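Local coordinates for protein Cbs-cp12 (Microcystis aeruginosa PCC 7806, PDB 5NMU) that fuses a tandem pair of CBS domains to a CP12 domain, forms hexamers, and probably takes part in redox regulation of photosynthesis in cyanobacteria, at the interface of chains A and B. Coordinates in Å, arbitrary orientation; residue numbers count along the deposited sequence, not the author numbering. Chains: chain A/B, Cbs-cp12.

Contact 1: the interface of chains A and B. Residues chain A 21, 23, 73, 75; chain B 144, 147-148.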
# COMPACT_ATOMS: atom_id res chain seq x y z
N SER A 21 -10.87 13.75 23.47
CA SER A 21 -11.49 12.99 24.54
C SER A 21 -12.96 12.70 24.30
O SER A 21 -13.55 11.96 25.06
CB SER A 21 -11.35 13.75 25.84
OG SER A 21 -11.88 15.04 25.68
N THR A 23 -16.45 11.24 22.61
CA THR A 23 -16.80 9.89 22.16
C THR A 23 -17.00 9.97 20.65
O THR A 23 -17.39 11.04 20.12
CB THR A 23 -18.10 9.38 22.80
OG1 THR A 23 -19.20 10.22 22.39
CG2 THR A 23 -18.00 9.37 24.34
N ARG A 73 -13.40 6.51 21.84
CA ARG A 73 -13.08 7.93 21.85
C ARG A 73 -12.41 8.35 20.55
O ARG A 73 -11.85 7.54 19.84
CB ARG A 73 -12.15 8.24 23.02
CG ARG A 73 -12.74 7.90 24.39
CD ARG A 73 -13.87 8.83 24.79
NE ARG A 73 -14.38 8.50 26.12
CZ ARG A 73 -15.24 9.24 26.82
NH1 ARG A 73 -15.72 10.39 26.35
NH2 ARG A 73 -15.60 8.82 28.01
N TYR A 75 -9.75 10.12 20.08
CA TYR A 75 -8.31 9.89 20.06
C TYR A 75 -7.91 8.51 19.54
O TYR A 75 -6.80 8.38 18.99
CB TYR A 75 -7.68 10.15 21.42
CG TYR A 75 -8.03 9.19 22.54
CD1 TYR A 75 -7.36 7.97 22.67
CD2 TYR A 75 -8.97 9.54 23.52
CE1 TYR A 75 -7.61 7.12 23.73
CE2 TYR A 75 -9.25 8.67 24.58
CZ TYR A 75 -8.58 7.48 24.64
OH TYR A 75 -8.80 6.66 25.64
N ALA B 144 -11.25 11.77 29.35
CA ALA B 144 -12.33 10.81 29.07
C ALA B 144 -12.69 10.01 30.34
O ALA B 144 -13.87 9.70 30.55
CB ALA B 144 -11.95 9.87 27.94
N GLU B 147 -14.81 12.47 32.53
CA GLU B 147 -16.17 12.44 31.97
C GLU B 147 -16.86 11.12 32.40
O GLU B 147 -18.01 11.14 32.87
CB GLU B 147 -16.09 12.63 30.43
CG GLU B 147 -17.38 12.91 29.66
CD GLU B 147 -17.16 12.85 28.13
OE1 GLU B 147 -16.47 13.73 27.56
OE2 GLU B 147 -17.67 11.89 27.48
N ASP B 148 -16.14 9.99 32.31
CA ASP B 148 -16.63 8.68 32.81
C ASP B 148 -17.02 8.68 34.29
O ASP B 148 -18.02 8.06 34.67
CB ASP B 148 -15.61 7.55 32.56
CG ASP B 148 -15.60 7.06 31.10
OD1 ASP B 148 -16.52 7.37 30.30
OD2 ASP B 148 -14.64 6.33 30.74

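Contact 2: the interface of chains A and B. Residues chain A 19-21, 44; chain B 140, 143-144, 147.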
# COMPACT_ATOMS: atom_id res chain seq x y z
N ARG A 19 -13.05 17.78 20.79
CA ARG A 19 -11.91 17.36 21.60
C ARG A 19 -11.59 15.89 21.31
O ARG A 19 -12.46 15.13 20.94
CB ARG A 19 -12.16 17.60 23.07
CG ARG A 19 -12.38 19.09 23.39
CD ARG A 19 -12.29 19.38 24.90
NE ARG A 19 -10.90 19.23 25.34
CZ ARG A 19 -9.92 20.12 25.13
NH1 ARG A 19 -10.14 21.29 24.50
NH2 ARG A 19 -8.69 19.85 25.57
N GLY A 20 -10.31 15.54 21.42
CA GLY A 20 -9.85 14.19 21.32
C GLY A 20 -10.48 13.23 22.31
O GLY A 20 -10.61 12.03 22.01
N SER A 21 -10.87 13.75 23.47
CA SER A 21 -11.49 12.99 24.54
C SER A 21 -12.96 12.70 24.30
O SER A 21 -13.55 11.96 25.06
CB SER A 21 -11.35 13.75 25.84
OG SER A 21 -11.88 15.04 25.68
N ARG A 44 -4.69 21.06 22.44
CA ARG A 44 -4.92 21.23 23.88
C ARG A 44 -4.19 22.45 24.46
O ARG A 44 -4.54 22.92 25.51
CB ARG A 44 -4.58 19.94 24.64
CG ARG A 44 -5.54 18.78 24.28
CD ARG A 44 -5.32 17.55 25.17
NE ARG A 44 -3.89 17.31 25.24
CZ ARG A 44 -3.16 16.51 24.45
NH1 ARG A 44 -3.72 15.71 23.51
NH2 ARG A 44 -1.83 16.49 24.63
N ASP B 140 -5.79 12.99 26.67
CA ASP B 140 -7.17 12.71 26.24
C ASP B 140 -7.79 11.60 27.07
O ASP B 140 -8.94 11.71 27.43
CB ASP B 140 -7.27 12.36 24.77
CG ASP B 140 -6.72 13.47 23.87
OD1 ASP B 140 -7.26 14.61 23.91
OD2 ASP B 140 -5.72 13.22 23.20
N GLU B 143 -8.98 13.13 30.32
CA GLU B 143 -10.28 13.83 30.26
C GLU B 143 -11.45 12.85 30.10
O GLU B 143 -12.54 13.12 30.61
CB GLU B 143 -10.36 14.82 29.12
CG GLU B 143 -9.36 15.95 29.14
CD GLU B 143 -9.15 16.54 27.75
OE1 GLU B 143 -10.17 16.93 27.12
OE2 GLU B 143 -7.98 16.60 27.29
N ALA B 144 -11.25 11.77 29.35
CA ALA B 144 -12.33 10.81 29.07
C ALA B 144 -12.69 10.01 30.34
O ALA B 144 -13.87 9.70 30.55
CB ALA B 144 -11.95 9.87 27.94
N GLU B 147 -14.81 12.47 32.53
CA GLU B 147 -16.17 12.44 31.97
C GLU B 147 -16.86 11.12 32.40
O GLU B 147 -18.01 11.14 32.87
CB GLU B 147 -16.09 12.63 30.43
CG GLU B 147 -17.38 12.91 29.66
CD GLU B 147 -17.16 12.85 28.13
OE1 GLU B 147 -16.47 13.73 27.56
OE2 GLU B 147 -17.67 11.89 27.48

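Contact 1: the interface of chains A and B
Two loop stretches of chain A, one carrying A:Ser21 and A:Thr23 and the other A:Arg73 just ahead of the 3-10 helix 74-76, meet one side of helix 138-155 of chain B, where A:Arg73 spans B:Ala144, B:Glu147 and B:Asp148. The arginine chain bends at chi2 (-70°) and then runs straight, which carries its guanidinium over the methyl of B:Ala144. That methyl, CB, lies against one face of the guanidinium toward its rim, 3.3 Å from NE of A:Arg73. At the far end the two terminal guanidinium nitrogens diverge. NH1 of A:Arg73 gives a nearly straight hydrogen bond (166° at H) to the carboxylate OE2 of B:Glu147 at 2.7 Å, also a salt bridge; the acceptor lies in the guanidinium plane but is approached from above its own carboxylate plane. NH2 of A:Arg73 faces OD1 of B:Asp148 tip to tip at 2.9 Å, a salt bridge by charge, with no hydrogen of NH2 directed at the oxygen. On its own side NH1 of A:Arg73 also makes a weak, bent hydrogen bond to the carbonyl O of A:Ser21 at 3.0 Å. An alanine in place of A:Arg73 would probably leave both carboxylates without their cationic mate and uncover the B:Ala144 methyl. The site sits where the CBS region of chain A receives the first long helix of the CP12 region of chain B.

Contact 2: the interface of chains A and B
A chi1 of 55° places OG of A:Ser21 between its backbone N and carbonyl carbon, and a chi3 of 70° bends A:Arg19, together turning the serine hydroxyl and the arginine NE toward the same carboxylate oxygen, OE1 of B:Glu143. The glutamate, extended beyond CG, reaches out from helix 138-155 of chain B to the chain A loop. NE of A:Arg19 donates to OE1 of B:Glu143 at 3.0 Å in a nearly straight hydrogen bond that is also a salt bridge. The oxygen is met on its syn side, somewhat out of the carboxylate plane, while it lies close to the guanidinium plane; the two side chains cross at about a right angle. From the opposite face of the carboxylate, OG of A:Ser21 donates to OE1 of B:Glu143 at 2.9 Å. The two donors, on opposite faces, are likely to hold the carboxylate against turning about chi3, and the nearby arginine would probably favour its negative charge. Nearer the backbone, CB of A:Ser21 rests on CB of B:Glu143 at 3.6 Å. One turn earlier on the helix, the carboxylate of B:Asp140 faces A:Arg44, which comes from a separate loop between strands 38-41 and 51-54 and is also bent at chi3. NH1 of A:Arg44 forms a salt bridge with OD2 of B:Asp140 at 3.2 Å, the flat groups standing 76° apart. The other carboxylate oxygen, OD1 of B:Asp140, lies 3.7 Å from CA of A:Gly20, where the absence of a side chain lets the loop come close. CD of A:Arg44 also lies 3.5 Å from OE2 of B:Glu143, its charged group near that carboxylate without touching it. The site thus pairs basic and hydroxyl groups of two CBS-region loops with acidic residues of the partner's CP12 region, and probably helps hold that helix in place within the hexamer.

Contact 1 and contact 2 lie side by side, the centres of their C-alpha atoms about 5 Å apart, and share A:Ser21, B:Ala144 and B:Glu147. Both use helix 138-155 of chain B, contact 2 toward its start and contact 1 further along, so successive turns meet successive basic groups of chain A. A:Ser21 bridges them, its hydroxyl serving contact 2 and its carbonyl contact 1. The interface is two-fold symmetric, so the same pairings recur with the chains exchanged; each subunit lends its helix to the other, an exchange likely to bind pairs of subunits within the hexamer.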